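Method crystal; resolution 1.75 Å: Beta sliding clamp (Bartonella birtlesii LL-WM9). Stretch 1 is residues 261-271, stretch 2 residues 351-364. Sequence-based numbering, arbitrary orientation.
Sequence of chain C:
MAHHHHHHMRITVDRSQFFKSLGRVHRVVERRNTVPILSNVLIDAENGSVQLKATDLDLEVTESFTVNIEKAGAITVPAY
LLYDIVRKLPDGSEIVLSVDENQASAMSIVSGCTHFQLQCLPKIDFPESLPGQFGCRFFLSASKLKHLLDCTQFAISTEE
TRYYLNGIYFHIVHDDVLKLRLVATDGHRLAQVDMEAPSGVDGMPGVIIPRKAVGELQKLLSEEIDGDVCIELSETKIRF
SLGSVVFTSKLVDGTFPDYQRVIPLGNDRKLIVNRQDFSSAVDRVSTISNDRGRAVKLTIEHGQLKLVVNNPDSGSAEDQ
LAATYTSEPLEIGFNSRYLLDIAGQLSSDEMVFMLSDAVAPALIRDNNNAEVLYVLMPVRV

Stretch 1, residues 261-271: RVIPLGNDRKL
Stretch 2, residues 351-364: MVFMLSDAVAPALI

The contact is an antiparallel strand pairing, R269-L271 against M351-L355, extended beyond its end by an asparagine that ties the incoming loop to two backbone carbonyls and by a proline-leucine patch; together they bury 827 Å² summed over both sides.

The strand axes approach to 4.7 Å, with their N-to-C directions 161° apart. R269 faces L355 and L271 faces F353 as hydrogen-bonded pairs, CA-CA 4.9 and 5.0 Å; K270 faces M354 between them as the non-hydrogen-bonded pair, CA-CA 4.7 Å. R269 N donates to L355 O at 3.0 Å and L355 N returns to R269 O at 2.7 Å; L271 N to F353 O is 2.9 Å and F353 N to L271 O 2.8 Å. Build R269 to L271 with phi from -108 to -117° and psi from 119 to 127°, and F353 and M354 near -108/130 and -102/116. L355 opens to -119/159 as its strand ends. CA-H...O contacts fill the spaces between the hydrogen bonds, the shortest being V352 CA to L271 O, 3.3 Å.

One face carries R269, L271, F353 and L355. L271 (chi1 t, chi2 p) sets CD2 3.9 Å from F353 CD1, with F353 at chi1 m, chi2 73°, and L271 CB lies 4.4 Å from L355 CD1 (chi1 m, chi2 t). These three are buried, a place that suits side chains without polar groups. R269 starts on the same face but stays partly exposed; chi1 m, chi2 t and chi3 -140° lay its guanidinium so that S356 O sits over one face, 2.9 Å from NE, at an angle too poor for a hydrogen bond. The other face holds K270 and M354: K270 CG (chi1 and chi2 t) packs 3.7 Å from M354 SD, the methionine folded m, m, m, while the end of the lysine leads away from the contact, as fits an exposed charge.

N267, at -58/139, supplies the side-chain hydrogen bonds between the stretches. Its CB points toward stretch 2, and chi1 m with chi2 3° lets ND2 donate to M354 O and to P361 O, each at 2.9 Å. M354 O also accepts from L363 N at 3.0 Å, so the amide joins the place where stretch 2 pairs with itself. N267 OD1 takes a 2.7 Å hydrogen bond from water 1, which also donates to P361 O at 3.0 Å. Asparagine suits the site because one short side chain both gives and accepts. D268 N adds a weak 3.3 Å bond to L355 O, and water 2 links D268 OD1 (2.4 Å) with S356 OG (2.9 Å).

Stretch 2 returns through a type I turn, D357 to A360, where D357 OD1 accepts from V359 N at 3.0 Å. After the turn P361 and L363 meet P264 of stretch 1, which, at -81/105 with C-gamma endo, points toward stretch 2: its CG lies 4.2 Å from P361 CB and 4.0 Å from L363 CB. L363 (chi1 t, chi2 p) reaches I263 CG2 with CD1, 4.3 Å.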

# COMPACT_ATOMS: atom_id res chain seq x y z
N ARG C 261 4.83 24.43 -31.55
CA ARG C 261 3.63 24.58 -32.35
C ARG C 261 2.36 24.41 -31.54
O ARG C 261 1.30 24.87 -31.99
CB ARG C 261 3.64 23.57 -33.49
CG ARG C 261 4.75 23.77 -34.48
CD ARG C 261 4.40 23.07 -35.76
NE ARG C 261 5.58 22.85 -36.59
CZ ARG C 261 5.50 22.56 -37.88
NH1 ARG C 261 4.31 22.46 -38.44
NH2 ARG C 261 6.60 22.36 -38.59
N VAL C 262 2.41 23.75 -30.38
CA VAL C 262 1.17 23.47 -29.65
C VAL C 262 0.89 24.46 -28.53
O VAL C 262 -0.19 24.38 -27.92
CB VAL C 262 1.12 22.04 -29.07
CG1 VAL C 262 1.54 21.04 -30.12
CG2 VAL C 262 1.97 21.90 -27.80
N ILE C 263 1.79 25.39 -28.26
CA ILE C 263 1.59 26.28 -27.12
C ILE C 263 0.75 27.45 -27.59
O ILE C 263 1.21 28.25 -28.42
CB ILE C 263 2.94 26.70 -26.51
CG1 ILE C 263 3.68 25.46 -26.01
CG2 ILE C 263 2.73 27.71 -25.39
CD1 ILE C 263 5.01 25.74 -25.37
N PRO C 264 -0.49 27.58 -27.14
CA PRO C 264 -1.38 28.60 -27.71
C PRO C 264 -1.08 29.94 -27.07
O PRO C 264 -1.42 30.18 -25.91
CB PRO C 264 -2.78 28.07 -27.36
CG PRO C 264 -2.60 27.32 -26.11
CD PRO C 264 -1.16 26.78 -26.09
N LEU C 265 -0.41 30.80 -27.80
CA LEU C 265 -0.15 32.12 -27.25
C LEU C 265 -1.22 33.12 -27.62
O LEU C 265 -1.23 34.23 -27.07
CB LEU C 265 1.24 32.61 -27.68
CG LEU C 265 2.38 31.75 -27.13
CD1 LEU C 265 3.74 32.32 -27.51
CD2 LEU C 265 2.28 31.55 -25.59
N GLY C 266 -2.14 32.76 -28.51
CA GLY C 266 -3.19 33.66 -28.92
C GLY C 266 -4.55 33.46 -28.28
O GLY C 266 -5.48 34.19 -28.63
N ASN C 267 -4.71 32.50 -27.37
CA ASN C 267 -6.02 32.28 -26.75
C ASN C 267 -6.52 33.55 -26.07
O ASN C 267 -5.75 34.24 -25.40
CB ASN C 267 -5.94 31.14 -25.73
CG ASN C 267 -5.82 29.79 -26.37
OD1 ASN C 267 -5.74 29.66 -27.59
ND2 ASN C 267 -5.80 28.74 -25.54
N ASP C 268 -7.82 33.84 -26.22
CA ASP C 268 -8.35 35.14 -25.86
C ASP C 268 -9.53 35.10 -24.88
O ASP C 268 -10.17 36.14 -24.67
CB ASP C 268 -8.77 35.90 -27.12
CG ASP C 268 -9.84 35.17 -27.92
OD1 ASP C 268 -9.96 33.93 -27.78
OD2 ASP C 268 -10.58 35.83 -28.67
N ARG C 269 -9.86 33.95 -24.32
CA ARG C 269 -10.85 33.83 -23.26
C ARG C 269 -10.15 33.45 -21.96
O ARG C 269 -9.55 32.37 -21.88
CB ARG C 269 -11.90 32.77 -23.58
CG ARG C 269 -12.65 33.03 -24.88
CD ARG C 269 -13.81 32.07 -25.05
NE ARG C 269 -13.94 31.61 -26.43
CZ ARG C 269 -15.04 31.07 -26.95
NH1 ARG C 269 -16.13 30.95 -26.21
NH2 ARG C 269 -15.05 30.68 -28.21
N LYS C 270 -10.25 34.29 -20.94
CA LYS C 270 -9.53 34.05 -19.69
C LYS C 270 -10.51 33.63 -18.60
O LYS C 270 -11.49 34.33 -18.34
CB LYS C 270 -8.76 35.30 -19.26
CG LYS C 270 -7.98 35.11 -17.96
CD LYS C 270 -6.87 36.17 -17.81
CE LYS C 270 -7.31 37.40 -17.11
NZ LYS C 270 -6.14 38.32 -16.89
N LEU C 271 -10.23 32.50 -17.96
CA LEU C 271 -11.00 32.00 -16.83
C LEU C 271 -10.10 31.97 -15.61
O LEU C 271 -9.01 31.40 -15.67
CB LEU C 271 -11.56 30.61 -17.12
CG LEU C 271 -12.10 29.79 -15.94
CD1 LEU C 271 -13.33 30.49 -15.34
CD2 LEU C 271 -12.45 28.35 -16.34
N MET C 351 -6.07 29.95 -10.18
CA MET C 351 -5.74 29.15 -11.34
C MET C 351 -6.33 29.81 -12.57
O MET C 351 -7.53 30.10 -12.61
CB MET C 351 -6.28 27.73 -11.18
CG MET C 351 -5.95 26.81 -12.32
SD MET C 351 -6.39 25.14 -11.82
CE MET C 351 -5.74 24.19 -13.19
N VAL C 352 -5.51 30.06 -13.58
CA VAL C 352 -5.93 30.79 -14.78
C VAL C 352 -5.89 29.85 -15.98
O VAL C 352 -4.88 29.19 -16.23
CB VAL C 352 -5.05 32.03 -15.03
CG1 VAL C 352 -5.49 32.72 -16.33
CG2 VAL C 352 -5.16 32.98 -13.87
N PHE C 353 -7.00 29.78 -16.72
CA PHE C 353 -7.05 29.10 -18.01
C PHE C 353 -7.16 30.15 -19.11
O PHE C 353 -8.04 31.02 -19.04
CB PHE C 353 -8.27 28.20 -18.15
CG PHE C 353 -8.37 27.11 -17.13
CD1 PHE C 353 -8.71 27.39 -15.82
CD2 PHE C 353 -8.18 25.80 -17.52
CE1 PHE C 353 -8.83 26.36 -14.89
CE2 PHE C 353 -8.30 24.77 -16.60
CZ PHE C 353 -8.63 25.05 -15.28
N MET C 354 -6.31 30.05 -20.12
CA MET C 354 -6.46 30.83 -21.35
C MET C 354 -7.05 29.89 -22.39
O MET C 354 -6.45 28.87 -22.74
CB MET C 354 -5.13 31.43 -21.81
CG MET C 354 -4.51 32.27 -20.75
SD MET C 354 -5.52 33.68 -20.27
CE MET C 354 -5.74 34.54 -21.83
N LEU C 355 -8.27 30.20 -22.84
CA LEU C 355 -9.03 29.27 -23.66
C LEU C 355 -9.30 29.88 -25.02
O LEU C 355 -9.32 31.10 -25.20
CB LEU C 355 -10.36 28.91 -22.99
CG LEU C 355 -10.17 28.36 -21.57
CD1 LEU C 355 -11.50 28.29 -20.83
CD2 LEU C 355 -9.51 26.99 -21.68
N SER C 356 -9.59 29.00 -25.97
CA SER C 356 -10.07 29.43 -27.27
C SER C 356 -11.44 28.79 -27.47
O SER C 356 -12.40 29.16 -26.79
CB SER C 356 -9.07 29.02 -28.37
OG SER C 356 -9.37 29.67 -29.58
N ASP C 357 -11.52 27.81 -28.35
CA ASP C 357 -12.77 27.10 -28.58
C ASP C 357 -12.72 25.73 -27.91
O ASP C 357 -11.75 25.36 -27.24
CB ASP C 357 -13.04 26.96 -30.08
CG ASP C 357 -11.91 26.28 -30.81
OD1 ASP C 357 -11.72 25.06 -30.61
OD2 ASP C 357 -11.18 26.96 -31.57
N ALA C 358 -13.78 24.95 -28.10
CA ALA C 358 -13.93 23.73 -27.33
C ALA C 358 -12.97 22.61 -27.74
O ALA C 358 -12.84 21.63 -27.00
CB ALA C 358 -15.37 23.23 -27.45
N VAL C 359 -12.32 22.70 -28.90
CA VAL C 359 -11.39 21.64 -29.25
C VAL C 359 -9.97 22.16 -29.44
O VAL C 359 -9.15 21.50 -30.06
CB VAL C 359 -11.87 20.85 -30.48
CG1 VAL C 359 -13.17 20.11 -30.13
CG2 VAL C 359 -12.07 21.77 -31.68
N ALA C 360 -9.67 23.35 -28.89
CA ALA C 360 -8.34 23.93 -29.00
C ALA C 360 -7.60 23.82 -27.68
O ALA C 360 -8.23 23.86 -26.61
CB ALA C 360 -8.42 25.40 -29.41
N PRO C 361 -6.27 23.69 -27.71
CA PRO C 361 -5.51 23.54 -26.46
C PRO C 361 -5.72 24.71 -25.52
O PRO C 361 -5.85 25.86 -25.95
CB PRO C 361 -4.04 23.49 -26.94
CG PRO C 361 -4.09 23.12 -28.35
CD PRO C 361 -5.41 23.59 -28.90
N ALA C 362 -5.73 24.41 -24.23
CA ALA C 362 -5.85 25.41 -23.17
C ALA C 362 -4.47 25.66 -22.60
O ALA C 362 -3.69 24.72 -22.44
CB ALA C 362 -6.78 24.92 -22.06
N LEU C 363 -4.19 26.92 -22.28
CA LEU C 363 -2.94 27.31 -21.63
C LEU C 363 -3.24 27.59 -20.17
O LEU C 363 -4.13 28.40 -19.86
CB LEU C 363 -2.37 28.55 -22.31
CG LEU C 363 -1.09 29.25 -21.84
CD1 LEU C 363 0.10 28.39 -22.06
CD2 LEU C 363 -0.90 30.57 -22.60
N ILE C 364 -2.51 26.93 -19.26
CA ILE C 364 -2.81 26.97 -17.83
C ILE C 364 -1.58 27.38 -17.05
O ILE C 364 -0.45 26.99 -17.39
CB ILE C 364 -3.33 25.61 -17.32
CG1 ILE C 364 -4.59 25.18 -18.07
CG2 ILE C 364 -3.58 25.66 -15.81
CD1 ILE C 364 -4.95 23.75 -17.84
O HOH W 1 -5.55 27.15 -28.63
O HOH W 2 -8.62 32.44 -29.11